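Local coordinates for protein minor fimbrium subunit Mfa5 (Porphyromonas gingivalis ATCC 33277, PDB 6TO1) that serves as an accessory subunit of the minor fimbriae, the surface pili that mediate biofilm formation and adhesion onto host cells and other oral bacteria, at residues A[406-411]-A[506-511]; A[85-90]-A[512-517]. One frame throughout, in Å; residues are numbered along the deposited sequence.

How the contacts relate
Contact 1 (406-411 with 506-511) pairs two neighbouring strands of an antiparallel sheet, where strand 408-417 begins and toward the end of strand 501-510. Contact 2 (85-90 with 512-517) continues from there: the chain leaving Ser511 enters the hairpin loop and meets the segment that leads into strand 90-98. The centres lie about 7 Å apart, and along the chain contact 1 is nested within the loop closed by contact 2. Two probable hydrogen bonds join them: Tyr508 N to Gln517 O, 2.8 Å, and Val88 N to Ser511 OG, 2.9 Å. Thr509 OG1 also packs on Ser515 CB at 3.5 Å. Neither contact contributes a ligand to the magnesium or calcium site.

Contact 1: A[406-411]-A[506-511]; sequences IGIQRG and LTYTNS
Thr509 O accepts a hydrogen bond from Gln409 N, 2.9 Å (156° at the hydrogen), and takes a CA-H...O contact from Ile408 CA at 3.6 Å. Here the start of strand 408-417 lies against strand 501-510 in an antiparallel sheet; Gly407 and Ile408 also form a classic beta bulge opposite Ile459. Thr509 N returns a bond to Arg410 O, 2.9 Å and nearly straight at 165°. The same oxygen sits 3.2 Å from Tyr508 CB. Gly411 and Tyr508 then form a non-hydrogen-bonded pair, where Gly411 CA packs on Leu506 CD1 and on Tyr508 CB.

Tyr508 holds CG between its backbone N and carbonyl carbon (chi1 70°), and the Tyr508 and Ile408 side chains cross at about a right angle, Tyr508 CD1 to Ile408 CG1 3.8 Å. Val90 of strand 90-98 touches both residues. On the side of Thr509, the extended Gln409 chain crosses the threonine obliquely, OE1 near CG2, while a water that donates to Ser511 O also accepts a weak bond from Gln409 NE2. A second water takes the place of a direct backbone bond, donating to Gly407 O at 2.7 Å and accepting from Ser511 N at 3.0 Å. Ile406 O, buried and without a hydrogen-bond partner, abuts Ser511 CB at 3.1 Å.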
loop_
_atom_site.group_PDB
_atom_site.type_symbol
_atom_site.label_atom_id
_atom_site.label_comp_id
_atom_site.label_asym_id
_atom_site.label_seq_id
_atom_site.Cartn_x
_atom_site.Cartn_y
_atom_site.Cartn_z
ATOM N N ILE A 406 -0.803 3.994 3.010
ATOM C CA ILE A 406 -1.311 2.954 3.900
ATOM C C ILE A 406 -1.645 1.708 3.094
ATOM O O ILE A 406 -2.313 1.780 2.055
ATOM C CB ILE A 406 -2.553 3.420 4.670
ATOM C CG1 ILE A 406 -2.301 4.674 5.501
ATOM C CG2 ILE A 406 -3.071 2.273 5.560
ATOM C CD1 ILE A 406 -1.249 4.549 6.515
ATOM N N GLY A 407 -1.215 0.553 3.591
ATOM C CA GLY A 407 -1.541 -0.697 2.943
ATOM C C GLY A 407 -2.756 -1.351 3.565
ATOM O O GLY A 407 -3.641 -1.827 2.860
ATOM N N ILE A 408 -2.800 -1.362 4.899
ATOM C CA ILE A 408 -3.914 -1.901 5.676
ATOM C C ILE A 408 -4.333 -0.855 6.706
ATOM O O ILE A 408 -3.500 -0.379 7.486
ATOM C CB ILE A 408 -3.508 -3.221 6.375
ATOM C CG1 ILE A 408 -3.341 -4.322 5.323
ATOM C CG2 ILE A 408 -4.459 -3.575 7.470
ATOM C CD1 ILE A 408 -2.502 -5.483 5.855
ATOM N N GLN A 409 -5.626 -0.492 6.707
ATOM C CA GLN A 409 -6.114 0.500 7.666
ATOM C C GLN A 409 -6.420 -0.125 9.019
ATOM O O GLN A 409 -6.226 0.514 10.055
ATOM C CB GLN A 409 -7.366 1.188 7.128
ATOM C CG GLN A 409 -7.133 1.899 5.813
ATOM C CD GLN A 409 -8.311 2.758 5.398
ATOM O OE1 GLN A 409 -9.384 2.691 5.994
ATOM N NE2 GLN A 409 -8.102 3.588 4.382
ATOM N N ARG A 410 -6.947 -1.347 9.005
ATOM C CA ARG A 410 -7.327 -2.124 10.177
ATOM C C ARG A 410 -7.026 -3.570 9.826
ATOM O O ARG A 410 -7.257 -3.981 8.689
ATOM C CB ARG A 410 -8.820 -1.995 10.506
ATOM C CG ARG A 410 -9.257 -0.622 10.984
ATOM C CD ARG A 410 -8.721 -0.347 12.367
ATOM N NE ARG A 410 -9.329 0.837 12.969
ATOM C CZ ARG A 410 -8.912 2.072 12.751
ATOM N NH1 ARG A 410 -7.899 2.286 11.937
ATOM N NH2 ARG A 410 -9.505 3.093 13.357
ATOM N N GLY A 411 -6.563 -4.351 10.796
ATOM C CA GLY A 411 -6.410 -5.762 10.550
ATOM C C GLY A 411 -6.549 -6.574 11.824
ATOM O O GLY A 411 -6.113 -6.153 12.903
ATOM N N LEU A 506 -6.483 -13.551 8.230
ATOM C CA LEU A 506 -6.445 -12.105 8.357
ATOM C C LEU A 506 -7.756 -11.556 7.805
ATOM O O LEU A 506 -8.139 -11.882 6.679
ATOM C CB LEU A 506 -5.250 -11.509 7.606
ATOM C CG LEU A 506 -5.270 -9.990 7.437
ATOM C CD1 LEU A 506 -5.078 -9.295 8.776
ATOM C CD2 LEU A 506 -4.208 -9.530 6.466
ATOM N N THR A 507 -8.448 -10.747 8.609
ATOM C CA THR A 507 -9.574 -9.941 8.148
ATOM C C THR A 507 -9.147 -8.486 8.230
ATOM O O THR A 507 -8.631 -8.045 9.261
ATOM C CB THR A 507 -10.823 -10.194 8.993
ATOM O OG1 THR A 507 -11.065 -11.607 9.059
ATOM C CG2 THR A 507 -12.048 -9.532 8.385
ATOM N N TYR A 508 -9.317 -7.742 7.140
ATOM C CA TYR A 508 -8.719 -6.411 7.148
ATOM C C TYR A 508 -9.503 -5.420 6.301
ATOM O O TYR A 508 -10.328 -5.782 5.459
ATOM C CB TYR A 508 -7.241 -6.473 6.692
ATOM C CG TYR A 508 -7.014 -6.790 5.218
ATOM C CD1 TYR A 508 -6.728 -5.777 4.312
ATOM C CD2 TYR A 508 -7.069 -8.096 4.732
ATOM C CE1 TYR A 508 -6.534 -6.042 2.962
ATOM C CE2 TYR A 508 -6.853 -8.372 3.387
ATOM C CZ TYR A 508 -6.600 -7.325 2.505
ATOM O OH TYR A 508 -6.388 -7.517 1.166
ATOM N N THR A 509 -9.214 -4.154 6.562
ATOM C CA THR A 509 -9.716 -3.033 5.771
ATOM C C THR A 509 -8.587 -2.554 4.865
ATOM O O THR A 509 -7.481 -2.248 5.347
ATOM C CB THR A 509 -10.218 -1.914 6.677
ATOM O OG1 THR A 509 -11.278 -2.436 7.473
ATOM C CG2 THR A 509 -10.729 -0.751 5.813
ATOM N N ASN A 510 -8.850 -2.534 3.554
ATOM C CA ASN A 510 -7.789 -2.323 2.585
ATOM C C ASN A 510 -7.491 -0.826 2.448
ATOM O O ASN A 510 -8.041 0.014 3.160
ATOM C CB ASN A 510 -8.140 -2.998 1.261
ATOM C CG ASN A 510 -9.255 -2.307 0.495
ATOM O OD1 ASN A 510 -9.626 -1.169 0.784
ATOM N ND2 ASN A 510 -9.767 -2.990 -0.516
ATOM N N SER A 511 -6.569 -0.499 1.549
ATOM C CA SER A 511 -6.030 0.853 1.453
ATOM C C SER A 511 -7.055 1.875 0.997
ATOM O O SER A 511 -6.792 3.082 1.131
ATOM C CB SER A 511 -4.842 0.860 0.495
ATOM O OG SER A 511 -5.240 0.507 -0.830
HETATM O O HOH W 1 -4.889 -2.761 0.669
HETATM O O HOH W 2 -5.089 3.989 2.921
#

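Contact 2: A[85-90]-A[512-517]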
loop_
_atom_site.group_PDB
_atom_site.type_symbol
_atom_site.label_atom_id
_atom_site.label_comp_id
_atom_site.label_asym_id
_atom_site.label_seq_id
_atom_site.Cartn_x
_atom_site.Cartn_y
_atom_site.Cartn_z
ATOM N N PRO A 85 -7.879 5.191 -6.411
ATOM C CA PRO A 85 -6.617 4.608 -6.851
ATOM C C PRO A 85 -6.676 3.093 -6.766
ATOM O O PRO A 85 -7.561 2.546 -6.094
ATOM C CB PRO A 85 -5.599 5.170 -5.854
ATOM C CG PRO A 85 -6.376 5.428 -4.643
ATOM C CD PRO A 85 -7.766 5.819 -5.074
ATOM N N PRO A 86 -5.746 2.388 -7.411
ATOM C CA PRO A 86 -5.642 0.938 -7.189
ATOM C C PRO A 86 -5.457 0.609 -5.711
ATOM O O PRO A 86 -4.873 1.384 -4.949
ATOM C CB PRO A 86 -4.404 0.538 -7.994
ATOM C CG PRO A 86 -4.244 1.656 -9.050
ATOM C CD PRO A 86 -4.670 2.895 -8.283
ATOM N N VAL A 87 -5.927 -0.569 -5.331
ATOM C CA VAL A 87 -5.766 -1.071 -3.960
ATOM C C VAL A 87 -4.349 -1.592 -3.751
ATOM O O VAL A 87 -3.784 -2.281 -4.619
ATOM C CB VAL A 87 -6.798 -2.178 -3.683
ATOM C CG1 VAL A 87 -6.469 -2.891 -2.333
ATOM C CG2 VAL A 87 -8.214 -1.620 -3.688
ATOM N N VAL A 88 -3.782 -1.311 -2.578
ATOM C CA VAL A 88 -2.423 -1.775 -2.257
ATOM C C VAL A 88 -2.446 -3.287 -2.049
ATOM O O VAL A 88 -3.281 -3.793 -1.255
ATOM C CB VAL A 88 -1.889 -1.068 -1.009
ATOM C CG1 VAL A 88 -0.551 -1.709 -0.585
ATOM C CG2 VAL A 88 -1.704 0.411 -1.250
ATOM N N PRO A 89 -1.593 -4.043 -2.740
ATOM C CA PRO A 89 -1.613 -5.503 -2.578
ATOM C C PRO A 89 -1.172 -5.905 -1.190
ATOM O O PRO A 89 -0.279 -5.293 -0.602
ATOM C CB PRO A 89 -0.629 -6.007 -3.640
ATOM C CG PRO A 89 -0.686 -4.896 -4.724
ATOM C CD PRO A 89 -0.760 -3.636 -3.890
ATOM N N VAL A 90 -1.802 -6.960 -0.700
ATOM C CA VAL A 90 -1.523 -7.546 0.603
ATOM C C VAL A 90 -1.334 -9.043 0.408
ATOM O O VAL A 90 -2.095 -9.676 -0.324
ATOM C CB VAL A 90 -2.681 -7.277 1.598
ATOM C CG1 VAL A 90 -2.428 -7.971 2.935
ATOM C CG2 VAL A 90 -2.876 -5.784 1.794
ATOM N N ASN A 512 -8.205 1.437 0.479
ATOM C CA ASN A 512 -9.279 2.364 0.130
ATOM C C ASN A 512 -10.459 2.284 1.082
ATOM O O ASN A 512 -11.530 2.806 0.768
ATOM C CB ASN A 512 -9.766 2.122 -1.295
ATOM C CG ASN A 512 -8.765 2.547 -2.330
ATOM O OD1 ASN A 512 -7.900 3.357 -2.061
ATOM N ND2 ASN A 512 -8.850 1.962 -3.509
ATOM N N GLY A 513 -10.305 1.623 2.225
ATOM C CA GLY A 513 -11.341 1.612 3.226
ATOM C C GLY A 513 -12.399 0.551 3.063
ATOM O O GLY A 513 -13.412 0.593 3.773
ATOM N N GLU A 514 -12.167 -0.444 2.218
ATOM C CA GLU A 514 -13.097 -1.548 2.055
ATOM C C GLU A 514 -12.808 -2.583 3.140
ATOM O O GLU A 514 -11.710 -3.156 3.176
ATOM C CB GLU A 514 -12.987 -2.171 0.673
ATOM C CG GLU A 514 -13.159 -1.191 -0.463
ATOM C CD GLU A 514 -13.017 -1.881 -1.795
ATOM O OE1 GLU A 514 -11.865 -2.072 -2.247
ATOM O OE2 GLU A 514 -14.057 -2.257 -2.381
ATOM N N SER A 515 -13.782 -2.807 4.015
ATOM C CA SER A 515 -13.626 -3.699 5.164
ATOM C C SER A 515 -13.959 -5.153 4.803
ATOM O O SER A 515 -14.401 -5.472 3.696
ATOM C CB SER A 515 -14.501 -3.201 6.331
ATOM O OG SER A 515 -15.887 -3.390 6.048
ATOM N N ASN A 516 -13.678 -6.046 5.752
ATOM C CA ASN A 516 -13.976 -7.477 5.651
ATOM C C ASN A 516 -13.252 -8.173 4.500
ATOM O O ASN A 516 -13.762 -9.147 3.948
ATOM C CB ASN A 516 -15.481 -7.721 5.517
ATOM C CG ASN A 516 -15.872 -9.156 5.845
ATOM O OD1 ASN A 516 -15.294 -9.783 6.725
ATOM N ND2 ASN A 516 -16.857 -9.675 5.129
ATOM N N GLN A 517 -12.085 -7.679 4.101
ATOM C CA GLN A 517 -11.229 -8.406 3.171
ATOM C C GLN A 517 -10.558 -9.550 3.935
ATOM O O GLN A 517 -10.156 -9.379 5.080
ATOM C CB GLN A 517 -10.175 -7.482 2.577
ATOM C CG GLN A 517 -10.763 -6.215 1.973
ATOM C CD GLN A 517 -11.715 -6.501 0.835
ATOM O OE1 GLN A 517 -11.291 -6.930 -0.228
ATOM N NE2 GLN A 517 -13.001 -6.271 1.055
HETATM O O HOH W 3 -5.387 2.477 -2.506
#
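Pro85 offers its carbonyl oxygen to the side-chain amide of Asn512: ND2 to Pro85 O is 2.9 Å, with 156° at the hydrogen. The oxygen lies close to the amide plane of Asn512, while ND2 is tilted somewhat from the carbonyl plane of Pro85. The two side chains slide past each other in opposite directions. Asn512 OD1 lies 3.6 Å from Pro85 CG, with Pro85 CD a little farther from the same oxygen. The proline ring also touches Val124 and Ile404.

Pro86 takes part through its backbone. A water donates to Pro86 O at 2.7 Å and to Asn512 OD1, also at 2.7 Å, so both ends of the asparagine amide are tied to consecutive carbonyls, one directly and one through water.

Asn512 opens the loop of a beta hairpin that joins strand 501-510 to strand 517-520. Gly513 and Asn516 turn the chain with positive phi, and Asn516 and Gln517 face Tyr508 as a G1 beta bulge. Within the loop Gln517 NE2 donates to Ser515 O, 3.1 Å and 165°, approaching from above that carbonyl's plane.

Val87 follows, laying CG2 beside the hairpin loop: Val87 CG2 touches Asn512 ND2 at 3.6 Å and Glu514 OE1 at 4.0 Å. Beyond Val87 the segment runs on into strand 90-98. On the hairpin side the same carboxylate oxygen, Glu514 OE1, is itself hydrogen-bonded to Asn510 ND2.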